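Local coordinates for protein putative acetylornithine deacetylase (Sulfolobus tokodaii, PDB 3VPB) that probably joins the amino group of glutamate, using ATP, to the gamma-carboxyl of the C-terminal glutamate of the carrier protein LysW during arginine biosynthesis, at residues B[133-139]-B[199-205]; B[168-173]-B[239-244]; B[8-14]-B[53-59]. All blocks are in the same frame, centred on the assembly; numbering follows the deposited sequence. Where two conformers were deposited one is given.

In the fold
From the N terminus, contact 3 comes first: 8-14 follows strand 2-7, and the segment 53-59 returns beside it after strand 49-52, closing a loop within the N-terminal pre-ATP-grasp domain. Contacts 1 and 2 come later, both in the ATP-grasp domain, and they cross: 133-139, then 168-173, then 199-205, then 239-244. Contact 1 joins the loop before strand 138-140 to the one before strand 208-211, whereas contact 2 joins the adenine-binding loop to the end of strand 233-241. Both touch ADP, and Leu139 packs on Tyr169 between them. Trp133 of contact 1 packs on Val55 of contact 3, linking the two domains; contacts 2 and 3 do not touch.

Contact 1 (B[133-139]-B[199-205]); sequences WGRLVSL and WRANVAL. With ADP (adenosine-5'-diphosphate), chain L; GLU (glutamic acid), chain M; SO4 (sulfate ion), chain P.
Two loops of the ATP-grasp domain meet here, Trp133 to Val137 against Trp199 to Leu205, and together they line the ADP, sulfate and glutamate sites. Arg200 NH1 reaches Gly134 O at 2.9 Å, with the oxygen in the guanidinium plane but the donor well above the carbonyl plane; a bend at chi3 (-65°) turns the arginine's end that way. Val137 N approaches the same oxygen from the opposite face, closing a type II turn. The Arg200 guanidinium is sandwiched between Trp199 CH2 and, over its centre, Leu205 CD1; Glu198 and Glu151 of the second subunit pair with its charge. Trp199 NE1 gives another bond, to Val137 O at 3.1 Å, while Leu139 CB lies over the indole's five-membered ring. At the other end Ala204 CB packs 3.6 Å from Trp133 CD1. Asn202 ND2 runs past Gly134 to ADP O2B (3.0 Å), and Gly134 N donates to ADP O3B (2.8 Å). Val203 N and Ala204 N bind one carboxylate of the substrate glutamate. Outside the loops, Val137 and Leu139 rest on strand 124-127 of the four-stranded antiparallel sheet, whereas Ala201 and Val203 pack on strand 185-193 of the five-stranded one.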
loop_
_atom_site.group_PDB
_atom_site.type_symbol
_atom_site.label_atom_id
_atom_site.label_comp_id
_atom_site.label_asym_id
_atom_site.label_seq_id
_atom_site.Cartn_x
_atom_site.Cartn_y
_atom_site.Cartn_z
ATOM N N TRP B 133 13.869 10.651 -9.165
ATOM C CA TRP B 133 13.185 11.118 -10.382
ATOM C C TRP B 133 12.114 12.178 -10.151
ATOM O O TRP B 133 11.215 12.327 -10.968
ATOM C CB TRP B 133 12.612 9.951 -11.194
ATOM C CG TRP B 133 13.634 8.938 -11.636
ATOM C CD1 TRP B 133 14.936 9.179 -12.028
ATOM C CD2 TRP B 133 13.431 7.524 -11.772
ATOM N NE1 TRP B 133 15.538 7.996 -12.391
ATOM C CE2 TRP B 133 14.641 6.970 -12.254
ATOM C CE3 TRP B 133 12.345 6.675 -11.544
ATOM C CZ2 TRP B 133 14.801 5.601 -12.481
ATOM C CZ3 TRP B 133 12.505 5.313 -11.780
ATOM C CH2 TRP B 133 13.723 4.794 -12.250
ATOM N N GLY B 134 12.211 12.887 -9.033
ATOM C CA GLY B 134 11.267 13.940 -8.664
ATOM C C GLY B 134 9.998 13.431 -8.003
ATOM O O GLY B 134 9.097 14.218 -7.691
ATOM N N ARG B 135 9.922 12.117 -7.783
ATOM C CA ARG B 135 8.690 11.480 -7.326
ATOM C C ARG B 135 8.252 12.028 -5.944
ATOM O O ARG B 135 9.049 12.012 -4.997
ATOM C CB ARG B 135 8.891 9.953 -7.256
ATOM C CG ARG B 135 7.615 9.145 -7.342
ATOM C CD ARG B 135 7.907 7.676 -7.690
ATOM N NE ARG B 135 8.963 7.143 -6.821
ATOM C CZ ARG B 135 10.165 6.764 -7.242
ATOM N NH1 ARG B 135 10.485 6.852 -8.531
ATOM N NH2 ARG B 135 11.057 6.327 -6.364
ATOM N N LEU B 136 7.002 12.513 -5.879
ATOM C CA LEU B 136 6.373 13.134 -4.688
ATOM C C LEU B 136 7.070 14.391 -4.149
ATOM O O LEU B 136 6.822 14.784 -2.989
ATOM C CB LEU B 136 6.238 12.130 -3.533
ATOM C CG LEU B 136 5.693 10.757 -3.868
ATOM C CD1 LEU B 136 5.656 9.874 -2.601
ATOM C CD2 LEU B 136 4.307 10.940 -4.445
ATOM N N VAL B 137 7.914 15.027 -4.961
ATOM C CA VAL B 137 8.513 16.319 -4.570
ATOM C C VAL B 137 7.449 17.362 -4.896
ATOM O O VAL B 137 7.112 17.577 -6.066
ATOM C CB VAL B 137 9.819 16.629 -5.325
ATOM C CG1 VAL B 137 10.376 18.029 -4.941
ATOM C CG2 VAL B 137 10.883 15.538 -5.051
ATOM N N SER B 138 6.920 18.003 -3.871
ATOM C CA SER B 138 5.704 18.796 -4.038
ATOM C C SER B 138 5.974 20.247 -3.711
ATOM O O SER B 138 6.609 20.552 -2.698
ATOM C CB SER B 138 4.633 18.294 -3.103
ATOM O OG SER B 138 4.258 16.991 -3.442
ATOM N N LEU B 139 5.495 21.118 -4.589
ATOM C CA LEU B 139 5.549 22.563 -4.387
ATOM C C LEU B 139 4.267 22.953 -3.650
ATOM O O LEU B 139 3.145 22.664 -4.141
ATOM C CB LEU B 139 5.713 23.284 -5.759
ATOM C CG LEU B 139 5.933 24.812 -5.816
ATOM C CD1 LEU B 139 7.077 25.253 -4.902
ATOM C CD2 LEU B 139 6.145 25.343 -7.246
ATOM N N TRP B 199 8.262 22.093 -12.368
ATOM C CA TRP B 199 8.965 22.772 -11.284
ATOM C C TRP B 199 10.202 21.958 -10.895
ATOM O O TRP B 199 10.983 22.365 -10.034
ATOM C CB TRP B 199 8.025 23.000 -10.075
ATOM C CG TRP B 199 7.581 21.755 -9.354
ATOM C CD1 TRP B 199 8.006 21.337 -8.142
ATOM C CD2 TRP B 199 6.587 20.796 -9.781
ATOM N NE1 TRP B 199 7.380 20.166 -7.780
ATOM C CE2 TRP B 199 6.513 19.803 -8.778
ATOM C CE3 TRP B 199 5.793 20.658 -10.932
ATOM C CZ2 TRP B 199 5.646 18.688 -8.876
ATOM C CZ3 TRP B 199 4.954 19.543 -11.050
ATOM C CH2 TRP B 199 4.872 18.584 -10.013
ATOM N N ARG B 200 10.396 20.815 -11.551
ATOM C CA ARG B 200 11.468 19.923 -11.190
ATOM C C ARG B 200 12.449 19.796 -12.354
ATOM O O ARG B 200 12.053 19.822 -13.489
ATOM C CB ARG B 200 10.906 18.547 -10.804
ATOM C CG ARG B 200 9.977 18.638 -9.581
ATOM C CD ARG B 200 9.163 17.391 -9.442
ATOM N NE ARG B 200 8.237 17.236 -10.574
ATOM C CZ ARG B 200 7.447 16.187 -10.733
ATOM N NH1 ARG B 200 7.466 15.203 -9.834
ATOM N NH2 ARG B 200 6.624 16.125 -11.776
ATOM N N ALA B 201 13.728 19.624 -12.045
ATOM C CA ALA B 201 14.758 19.658 -13.077
ATOM C C ALA B 201 15.105 18.296 -13.624
ATOM O O ALA B 201 15.864 18.208 -14.606
ATOM C CB ALA B 201 16.045 20.359 -12.523
ATOM N N ASN B 202 14.574 17.228 -13.026
ATOM C CA ASN B 202 15.045 15.885 -13.396
ATOM C C ASN B 202 15.022 15.584 -14.901
ATOM O O ASN B 202 14.012 15.864 -15.601
ATOM C CB ASN B 202 14.248 14.795 -12.666
ATOM C CG ASN B 202 14.223 15.010 -11.165
ATOM O OD1 ASN B 202 13.555 15.935 -10.658
ATOM N ND2 ASN B 202 14.923 14.142 -10.443
ATOM N N VAL B 203 16.110 14.997 -15.393
ATOM C CA VAL B 203 16.157 14.524 -16.787
ATOM C C VAL B 203 15.022 13.522 -17.042
ATOM O O VAL B 203 14.395 13.550 -18.105
ATOM C CB VAL B 203 17.521 13.914 -17.161
ATOM C CG1 VAL B 203 17.507 13.384 -18.574
ATOM C CG2 VAL B 203 18.603 14.962 -17.061
ATOM N N ALA B 204 14.732 12.683 -16.045
ATOM C CA ALA B 204 13.598 11.740 -16.125
ATOM C C ALA B 204 12.250 12.418 -16.361
ATOM O O ALA B 204 11.302 11.784 -16.822
ATOM C CB ALA B 204 13.537 10.875 -14.849
ATOM N N LEU B 205 12.155 13.702 -16.009
ATOM C CA LEU B 205 10.930 14.468 -16.171
ATOM C C LEU B 205 10.945 15.421 -17.359
ATOM O O LEU B 205 10.008 16.200 -17.522
ATOM C CB LEU B 205 10.604 15.239 -14.880
ATOM C CG LEU B 205 10.179 14.352 -13.707
ATOM C CD1 LEU B 205 10.203 15.179 -12.430
ATOM C CD2 LEU B 205 8.763 13.746 -13.958
HETATM P PB ADP L . 14.939 13.425 -6.290
HETATM O O1B ADP L . 15.777 12.493 -5.497
HETATM O O2B ADP L . 15.566 13.964 -7.565
HETATM O O3B ADP L . 13.517 12.995 -6.510
HETATM P PA ADP L . 15.342 16.164 -5.406
HETATM O O1A ADP L . 15.321 16.672 -3.968
HETATM O O2A ADP L . 16.591 16.166 -6.259
HETATM O O3A ADP L . 14.716 14.686 -5.310
HETATM O "O5'" ADP L . 14.199 16.996 -6.169
HETATM C "C5'" ADP L . 13.909 16.855 -7.559
HETATM C "C4'" ADP L . 13.833 18.224 -8.209
HETATM O "O4'" ADP L . 12.903 19.030 -7.477
HETATM C "C3'" ADP L . 15.177 18.950 -8.107
HETATM O "O3'" ADP L . 15.998 18.672 -9.249
HETATM C "C2'" ADP L . 14.767 20.403 -8.069
HETATM O "O2'" ADP L . 14.505 20.885 -9.394
HETATM C "C1'" ADP L . 13.452 20.346 -7.338
HETATM N N9 ADP L . 13.643 20.618 -5.901
HETATM C C8 ADP L . 13.723 19.718 -4.887
HETATM N N7 ADP L . 13.842 20.378 -3.726
HETATM C C5 ADP L . 13.831 21.699 -3.996
HETATM C C6 ADP L . 13.949 22.943 -3.225
HETATM N N6 ADP L . 14.062 22.892 -1.884
HETATM N N1 ADP L . 13.849 24.131 -3.892
HETATM C C2 ADP L . 13.712 24.201 -5.222
HETATM N N3 ADP L . 13.636 23.082 -5.987
HETATM C C4 ADP L . 13.699 21.847 -5.421
HETATM N N GLU M . 18.340 10.657 -12.318
HETATM C CA GLU M . 18.908 11.856 -12.991
HETATM C C GLU M . 17.781 12.721 -13.515
HETATM O O GLU M . 17.974 13.948 -13.602
HETATM C CB GLU M . 19.832 11.448 -14.150
HETATM C CG GLU M . 20.628 12.603 -14.733
HETATM C CD GLU M . 21.550 12.186 -15.879
HETATM O OE1 GLU M . 21.146 11.325 -16.702
HETATM O OE2 GLU M . 22.678 12.749 -15.945
HETATM O OXT GLU M . 16.693 12.221 -13.882
HETATM S S SO4 P . 17.721 12.019 -9.138
HETATM O O1 SO4 P . 17.229 11.348 -7.928
HETATM O O2 SO4 P . 16.768 11.785 -10.207
HETATM O O3 SO4 P . 17.976 13.467 -8.967
HETATM O O4 SO4 P . 18.954 11.357 -9.561
#

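Contact 2 (B[168-173]-B[239-244]); sequences EYIQYK and LEHPNK. With ADP (adenosine-5'-diphosphate), chain L.
Ile170 pushes its CG2 branch onto the backbone of the other segment, 3.5 Å from His241 CA and equally near Glu240 O. CG2 is the branch opposite the backbone N, since chi1 of -49° sends CG1 beside that nitrogen, and CG1 comes near CD2 of the His241 ring, the two side chains crossing at about a right angle. On one side of this apolar centre, Glu168 OE2 receives Lys244 NZ at 2.7 Å on its syn lone pair. The other oxygen, OE1, takes only a weak, bent bond from His241 NE2 (3.3 Å). On the other side Pro242 CG lies over one face of Tyr172, 4.0 Å from the ring centroid, and Lys173 CG backs the opposite face. Lys173 NZ then reaches Glu240 OE2 (2.9 Å) from above the carboxylate plane, sharing that oxygen with Arg175.

In the next layer His241 ND1 accepts Asn243 N (3.1 Å) and Lys244 N, which fixes the turn, and Lys244 CE crosses the imidazole face. An alanine in place of His241 removes the ND1 acceptor, the weak bond to Glu168 and the ring under Lys244 CE, so the turn would probably loosen and Lys244 be freer to swing from Glu168. A water links Tyr172 OH to His241 O. The loop also reads adenine: Ile170 N donates to ADP N1 and Glu168 O accepts from N6, while Leu239 CD1 packs against the base. Segment 168-173 links strand 164-168 to strand 175-182, and 239-241 ends strand 233-241, which lies between 175-182 and 245-252; Ile170 and His241 both rest on Val247 of the latter.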
loop_
_atom_site.group_PDB
_atom_site.type_symbol
_atom_site.label_atom_id
_atom_site.label_comp_id
_atom_site.label_asym_id
_atom_site.label_seq_id
_atom_site.Cartn_x
_atom_site.Cartn_y
_atom_site.Cartn_z
ATOM N N GLU B 168 12.706 25.384 2.331
ATOM C CA GLU B 168 12.633 26.595 1.517
ATOM C C GLU B 168 12.707 26.227 0.043
ATOM O O GLU B 168 13.383 25.273 -0.342
ATOM C CB GLU B 168 13.760 27.568 1.880
ATOM C CG GLU B 168 15.133 27.009 1.688
ATOM C CD GLU B 168 16.228 28.047 1.922
ATOM O OE1 GLU B 168 16.039 29.232 1.522
ATOM O OE2 GLU B 168 17.283 27.672 2.490
ATOM N N TYR B 169 11.998 26.998 -0.772
ATOM C CA TYR B 169 12.016 26.804 -2.206
ATOM C C TYR B 169 13.151 27.641 -2.793
ATOM O O TYR B 169 13.190 28.851 -2.590
ATOM C CB TYR B 169 10.657 27.226 -2.768
ATOM C CG TYR B 169 10.555 27.092 -4.261
ATOM C CD1 TYR B 169 10.795 25.873 -4.895
ATOM C CD2 TYR B 169 10.217 28.190 -5.040
ATOM C CE1 TYR B 169 10.703 25.753 -6.282
ATOM C CE2 TYR B 169 10.103 28.083 -6.428
ATOM C CZ TYR B 169 10.344 26.871 -7.030
ATOM O OH TYR B 169 10.243 26.788 -8.396
ATOM N N ILE B 170 14.099 26.982 -3.472
ATOM C CA ILE B 170 15.284 27.669 -3.968
ATOM C C ILE B 170 15.335 27.461 -5.463
ATOM O O ILE B 170 15.690 26.371 -5.951
ATOM C CB ILE B 170 16.613 27.140 -3.308
ATOM C CG1 ILE B 170 16.483 27.076 -1.786
ATOM C CG2 ILE B 170 17.795 28.036 -3.683
ATOM C CD1 ILE B 170 17.705 26.455 -1.072
ATOM N N GLN B 171 14.956 28.500 -6.205
ATOM C CA GLN B 171 15.045 28.430 -7.654
ATOM C C GLN B 171 14.825 29.806 -8.246
ATOM O O GLN B 171 13.732 30.398 -8.110
ATOM C CB GLN B 171 13.985 27.467 -8.240
ATOM C CG GLN B 171 14.071 27.329 -9.761
ATOM C CD GLN B 171 15.390 26.792 -10.210
ATOM O OE1 GLN B 171 16.160 27.484 -10.868
ATOM N NE2 GLN B 171 15.687 25.553 -9.835
ATOM N N TYR B 172 15.838 30.300 -8.945
ATOM C CA TYR B 172 15.676 31.555 -9.659
ATOM C C TYR B 172 16.376 31.544 -11.000
ATOM O O TYR B 172 16.394 32.554 -11.704
ATOM C CB TYR B 172 16.078 32.738 -8.790
ATOM C CG TYR B 172 17.563 32.961 -8.663
ATOM C CD1 TYR B 172 18.358 32.082 -7.940
ATOM C CD2 TYR B 172 18.168 34.071 -9.256
ATOM C CE1 TYR B 172 19.725 32.299 -7.808
ATOM C CE2 TYR B 172 19.556 34.304 -9.125
ATOM C CZ TYR B 172 20.317 33.403 -8.416
ATOM O OH TYR B 172 21.676 33.599 -8.279
ATOM N N LYS B 173 16.960 30.398 -11.354
ATOM C CA LYS B 173 17.709 30.276 -12.617
ATOM C C LYS B 173 17.102 29.349 -13.666
ATOM O O LYS B 173 17.510 29.390 -14.841
ATOM C CB LYS B 173 19.163 29.880 -12.340
ATOM C CG LYS B 173 19.940 30.974 -11.626
ATOM C CD LYS B 173 21.341 30.511 -11.445
ATOM C CE LYS B 173 22.232 31.603 -10.925
ATOM N NZ LYS B 173 23.601 31.140 -11.224
ATOM N N LEU B 239 21.519 23.308 -5.737
ATOM C CA LEU B 239 20.620 24.404 -6.049
ATOM C C LEU B 239 21.357 25.717 -5.847
ATOM O O LEU B 239 22.302 25.806 -5.038
ATOM C CB LEU B 239 19.383 24.384 -5.145
ATOM C CG LEU B 239 18.503 23.138 -5.287
ATOM C CD1 LEU B 239 17.597 22.994 -4.065
ATOM C CD2 LEU B 239 17.730 23.251 -6.593
ATOM N N GLU B 240 20.922 26.746 -6.570
ATOM C CA GLU B 240 21.605 28.056 -6.504
ATOM C C GLU B 240 20.672 29.060 -5.850
ATOM O O GLU B 240 19.574 29.338 -6.386
ATOM C CB GLU B 240 21.994 28.524 -7.905
ATOM C CG GLU B 240 22.976 27.570 -8.593
ATOM C CD GLU B 240 22.979 27.723 -10.100
ATOM O OE1 GLU B 240 22.039 27.235 -10.771
ATOM O OE2 GLU B 240 23.939 28.317 -10.627
ATOM N N HIS B 241 21.070 29.522 -4.667
ATOM C CA HIS B 241 20.267 30.442 -3.865
ATOM C C HIS B 241 20.706 31.866 -4.182
ATOM O O HIS B 241 21.912 32.139 -4.202
ATOM C CB HIS B 241 20.460 30.162 -2.366
ATOM C CG HIS B 241 19.466 30.859 -1.491
ATOM N ND1 HIS B 241 19.576 32.191 -1.148
ATOM C CD2 HIS B 241 18.332 30.412 -0.899
ATOM C CE1 HIS B 241 18.569 32.528 -0.366
ATOM N NE2 HIS B 241 17.792 31.471 -0.212
ATOM N N PRO B 242 19.738 32.771 -4.418
ATOM C CA PRO B 242 20.024 34.161 -4.797
ATOM C C PRO B 242 20.955 34.909 -3.823
ATOM O O PRO B 242 21.668 35.809 -4.260
ATOM C CB PRO B 242 18.652 34.838 -4.743
ATOM C CG PRO B 242 17.651 33.785 -4.806
ATOM C CD PRO B 242 18.287 32.486 -4.392
ATOM N N ASN B 243 20.928 34.565 -2.532
ATOM C CA ASN B 243 21.821 35.201 -1.546
ATOM C C ASN B 243 22.957 34.287 -1.102
ATOM O O ASN B 243 24.102 34.731 -0.955
ATOM C CB ASN B 243 21.038 35.699 -0.308
ATOM C CG ASN B 243 19.838 36.557 -0.672
ATOM O OD1 ASN B 243 18.718 36.329 -0.186
ATOM N ND2 ASN B 243 20.058 37.556 -1.525
ATOM N N LYS B 244 22.642 33.014 -0.889
ATOM C CA LYS B 244 23.570 32.066 -0.241
ATOM C C LYS B 244 24.505 31.302 -1.181
ATOM O O LYS B 244 25.464 30.667 -0.728
ATOM C CB LYS B 244 22.800 31.060 0.630
ATOM C CG LYS B 244 22.017 31.673 1.785
ATOM C CD LYS B 244 21.393 30.592 2.684
ATOM C CE LYS B 244 20.060 30.054 2.153
ATOM N NZ LYS B 244 19.524 28.986 3.074
HETATM P PB ADP L . 14.939 13.425 -6.290
HETATM O O1B ADP L . 15.777 12.493 -5.497
HETATM O O2B ADP L . 15.566 13.964 -7.565
HETATM O O3B ADP L . 13.517 12.995 -6.510
HETATM P PA ADP L . 15.342 16.164 -5.406
HETATM O O1A ADP L . 15.321 16.672 -3.968
HETATM O O2A ADP L . 16.591 16.166 -6.259
HETATM O O3A ADP L . 14.716 14.686 -5.310
HETATM O "O5'" ADP L . 14.199 16.996 -6.169
HETATM C "C5'" ADP L . 13.909 16.855 -7.559
HETATM C "C4'" ADP L . 13.833 18.224 -8.209
HETATM O "O4'" ADP L . 12.903 19.030 -7.477
HETATM C "C3'" ADP L . 15.177 18.950 -8.107
HETATM O "O3'" ADP L . 15.998 18.672 -9.249
HETATM C "C2'" ADP L . 14.767 20.403 -8.069
HETATM O "O2'" ADP L . 14.505 20.885 -9.394
HETATM C "C1'" ADP L . 13.452 20.346 -7.338
HETATM N N9 ADP L . 13.643 20.618 -5.901
HETATM C C8 ADP L . 13.723 19.718 -4.887
HETATM N N7 ADP L . 13.842 20.378 -3.726
HETATM C C5 ADP L . 13.831 21.699 -3.996
HETATM C C6 ADP L . 13.949 22.943 -3.225
HETATM N N6 ADP L . 14.062 22.892 -1.884
HETATM N N1 ADP L . 13.849 24.131 -3.892
HETATM C C2 ADP L . 13.712 24.201 -5.222
HETATM N N3 ADP L . 13.636 23.082 -5.987
HETATM C C4 ADP L . 13.699 21.847 -5.421
HETATM O O HOH W 1 18.299 28.856 -8.821
HETATM O O HOH W 2 23.104 31.918 -6.731
#

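Contact 3 (B[8-14]-B[53-59]); sequences DIVRQEE and RPVSMYR
Asp8 has its carboxylate gripped by four donors, three of them from the opposing segment. Val55 N meets OD2 at 2.8 Å in a nearly straight bond, and Ile9 N reaches that oxygen from the other face of the plane. OD1 takes Ser56 N on its syn lone pair (3.2 Å) and Arg59 NH2 from above the plane at 3.1 Å, the guanidinium standing almost perpendicular to the carboxylate. With chi1 at 54°, Asp8 CG sits between its own N and carbonyl carbon, which brings OD2 within range of the next amide along. This many donors would probably favour the ionised form. Arg59 also bonds to Leu108 of the third subunit and Glu48 of the LysW chain.

The setting is the parallel, Rossmann-like sheet of the pre-ATP-grasp domain: the segments leave the C-terminal ends of neighbouring strands 2-7 and 49-52 and enter helices 12-23 and 57-69. Ser56 is the N-cap of helix 57-69, its OG accepting Arg59 N and also bonding to Asp53 of the LysW chain.

A second carboxylate, that of Glu14, draws in two arginines. Arg53 approaches edge-on and nearly coplanar, putting both NE (2.8 Å) and NH1 (3.0 Å) on OE2. Arg11 spreads its grip, NE to OE1 at 2.9 Å and NH2 to OE2. Beyond the pair, Arg11 NH1 continues to Glu256 of the substrate pocket, and Arg53 NH2 bonds to Pro255 O.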
loop_
_atom_site.group_PDB
_atom_site.type_symbol
_atom_site.label_atom_id
_atom_site.label_comp_id
_atom_site.label_asym_id
_atom_site.label_seq_id
_atom_site.Cartn_x
_atom_site.Cartn_y
_atom_site.Cartn_z
ATOM N N ASP B 8 19.304 -5.106 -11.675
ATOM C CA ASP B 8 17.950 -5.667 -11.746
ATOM C C ASP B 8 17.313 -5.350 -13.094
ATOM O O ASP B 8 16.884 -6.249 -13.832
ATOM C CB ASP B 8 17.054 -5.301 -10.530
ATOM C CG ASP B 8 16.964 -3.800 -10.243
ATOM O OD1 ASP B 8 16.404 -3.437 -9.160
ATOM O OD2 ASP B 8 17.411 -2.971 -11.060
ATOM N N ILE B 9 17.249 -4.066 -13.412
ATOM C CA ILE B 9 16.860 -3.644 -14.746
ATOM C C ILE B 9 18.112 -3.089 -15.408
ATOM O O ILE B 9 18.812 -2.266 -14.821
ATOM C CB ILE B 9 15.745 -2.558 -14.725
ATOM C CG1 ILE B 9 14.375 -3.160 -14.369
ATOM C CG2 ILE B 9 15.641 -1.886 -16.103
ATOM C CD1 ILE B 9 14.202 -3.627 -12.934
ATOM N N VAL B 10 18.396 -3.545 -16.620
ATOM C CA VAL B 10 19.575 -3.116 -17.357
ATOM C C VAL B 10 19.229 -1.900 -18.222
ATOM O O VAL B 10 18.489 -2.022 -19.216
ATOM C CB VAL B 10 20.176 -4.285 -18.195
ATOM C CG1 VAL B 10 21.218 -3.778 -19.149
ATOM C CG2 VAL B 10 20.787 -5.349 -17.277
ATOM N N ARG B 11 19.692 -0.724 -17.791
ATOM C CA ARG B 11 19.525 0.516 -18.558
ATOM C C ARG B 11 20.770 0.764 -19.395
ATOM O O ARG B 11 21.764 0.022 -19.301
ATOM C CB ARG B 11 19.353 1.743 -17.636
ATOM C CG ARG B 11 18.287 1.652 -16.581
ATOM C CD ARG B 11 18.544 2.639 -15.469
ATOM N NE ARG B 11 19.558 2.136 -14.529
ATOM C CZ ARG B 11 19.704 2.561 -13.281
ATOM N NH1 ARG B 11 18.905 3.516 -12.821
ATOM N NH2 ARG B 11 20.631 2.008 -12.484
ATOM N N GLN B 12 20.749 1.861 -20.154
ATOM C CA GLN B 12 21.924 2.255 -20.931
ATOM C C GLN B 12 23.172 2.300 -20.063
ATOM O O GLN B 12 24.239 1.867 -20.491
ATOM C CB GLN B 12 21.707 3.615 -21.603
ATOM C CG GLN B 12 21.422 3.536 -23.097
ATOM C CD GLN B 12 22.580 2.935 -23.888
ATOM O OE1 GLN B 12 22.455 1.842 -24.435
ATOM N NE2 GLN B 12 23.717 3.630 -23.925
ATOM N N GLU B 13 23.016 2.798 -18.842
ATOM C CA GLU B 13 24.141 2.954 -17.935
ATOM C C GLU B 13 24.796 1.595 -17.646
ATOM O O GLU B 13 26.014 1.478 -17.645
ATOM C CB GLU B 13 23.686 3.595 -16.622
ATOM C CG GLU B 13 23.489 5.129 -16.674
ATOM C CD GLU B 13 22.142 5.588 -17.224
ATOM O OE1 GLU B 13 21.894 6.817 -17.184
ATOM O OE2 GLU B 13 21.336 4.749 -17.682
ATOM N N GLU B 14 23.980 0.587 -17.358
ATOM C CA GLU B 14 24.518 -0.741 -17.078
ATOM C C GLU B 14 25.196 -1.353 -18.306
ATOM O O GLU B 14 26.239 -1.998 -18.183
ATOM C CB GLU B 14 23.444 -1.666 -16.523
ATOM C CG GLU B 14 23.056 -1.328 -15.078
ATOM C CD GLU B 14 22.276 -0.004 -14.946
ATOM O OE1 GLU B 14 21.321 0.223 -15.718
ATOM O OE2 GLU B 14 22.615 0.804 -14.062
ATOM N N ARG B 53 24.417 -1.736 -9.066
ATOM C CA ARG B 53 23.624 -1.004 -10.060
ATOM C C ARG B 53 22.082 -1.219 -10.073
ATOM O O ARG B 53 21.428 -0.734 -10.992
ATOM C CB ARG B 53 24.214 -1.259 -11.463
ATOM C CG ARG B 53 25.630 -0.658 -11.658
ATOM C CD ARG B 53 25.645 0.843 -11.407
ATOM N NE ARG B 53 24.731 1.531 -12.327
ATOM C CZ ARG B 53 24.632 2.854 -12.414
ATOM N NH1 ARG B 53 23.792 3.407 -13.285
ATOM N NH2 ARG B 53 25.397 3.615 -11.644
ATOM N N PRO B 54 21.484 -1.920 -9.072
ATOM C CA PRO B 54 20.027 -2.030 -9.153
ATOM C C PRO B 54 19.321 -0.670 -9.117
ATOM O O PRO B 54 19.773 0.256 -8.422
ATOM C CB PRO B 54 19.665 -2.833 -7.874
ATOM C CG PRO B 54 20.898 -3.612 -7.586
ATOM C CD PRO B 54 21.984 -2.608 -7.875
ATOM N N VAL B 55 18.197 -0.595 -9.834
ATOM C CA VAL B 55 17.340 0.597 -9.889
ATOM C C VAL B 55 16.578 0.698 -8.568
ATOM O O VAL B 55 16.271 1.800 -8.087
ATOM C CB VAL B 55 16.326 0.511 -11.068
ATOM C CG1 VAL B 55 15.524 1.824 -11.229
ATOM C CG2 VAL B 55 17.027 0.129 -12.384
ATOM N N SER B 56 16.266 -0.454 -7.967
ATOM C CA SER B 56 15.571 -0.460 -6.662
ATOM C C SER B 56 16.617 -0.129 -5.607
ATOM O O SER B 56 17.619 -0.833 -5.520
ATOM C CB SER B 56 15.008 -1.849 -6.362
ATOM O OG SER B 56 14.712 -1.971 -4.973
ATOM N N MET B 57 16.403 0.925 -4.830
ATOM C CA MET B 57 17.346 1.280 -3.768
ATOM C C MET B 57 17.465 0.156 -2.713
ATOM O O MET B 57 18.557 -0.131 -2.241
ATOM C CB MET B 57 16.969 2.588 -3.095
ATOM C CG MET B 57 17.988 3.028 -2.035
ATOM S SD MET B 57 17.550 2.390 -0.409
ATOM C CE MET B 57 16.405 3.725 -0.005
ATOM N N TYR B 58 16.361 -0.496 -2.376
ATOM C CA TYR B 58 16.444 -1.609 -1.407
ATOM C C TYR B 58 17.267 -2.781 -1.942
ATOM O O TYR B 58 18.061 -3.372 -1.199
ATOM C CB TYR B 58 15.064 -2.064 -0.943
ATOM C CG TYR B 58 14.342 -1.025 -0.096
ATOM C CD1 TYR B 58 14.899 -0.537 1.086
ATOM C CD2 TYR B 58 13.093 -0.552 -0.473
ATOM C CE1 TYR B 58 14.223 0.433 1.853
ATOM C CE2 TYR B 58 12.417 0.399 0.285
ATOM C CZ TYR B 58 12.977 0.874 1.445
ATOM O OH TYR B 58 12.282 1.815 2.179
ATOM N N ARG B 59 17.098 -3.104 -3.224
ATOM C CA ARG B 59 17.946 -4.127 -3.870
ATOM C C ARG B 59 19.414 -3.728 -3.879
ATOM O O ARG B 59 20.279 -4.565 -3.629
ATOM C CB ARG B 59 17.498 -4.435 -5.300
ATOM C CG ARG B 59 16.167 -5.158 -5.374
ATOM C CD ARG B 59 16.019 -5.875 -6.698
ATOM N NE ARG B 59 14.716 -6.530 -6.765
ATOM C CZ ARG B 59 13.776 -6.214 -7.648
ATOM N NH1 ARG B 59 12.630 -6.871 -7.631
ATOM N NH2 ARG B 59 13.999 -5.273 -8.581
HETATM O O HOH W 3 20.239 -2.487 -12.708
#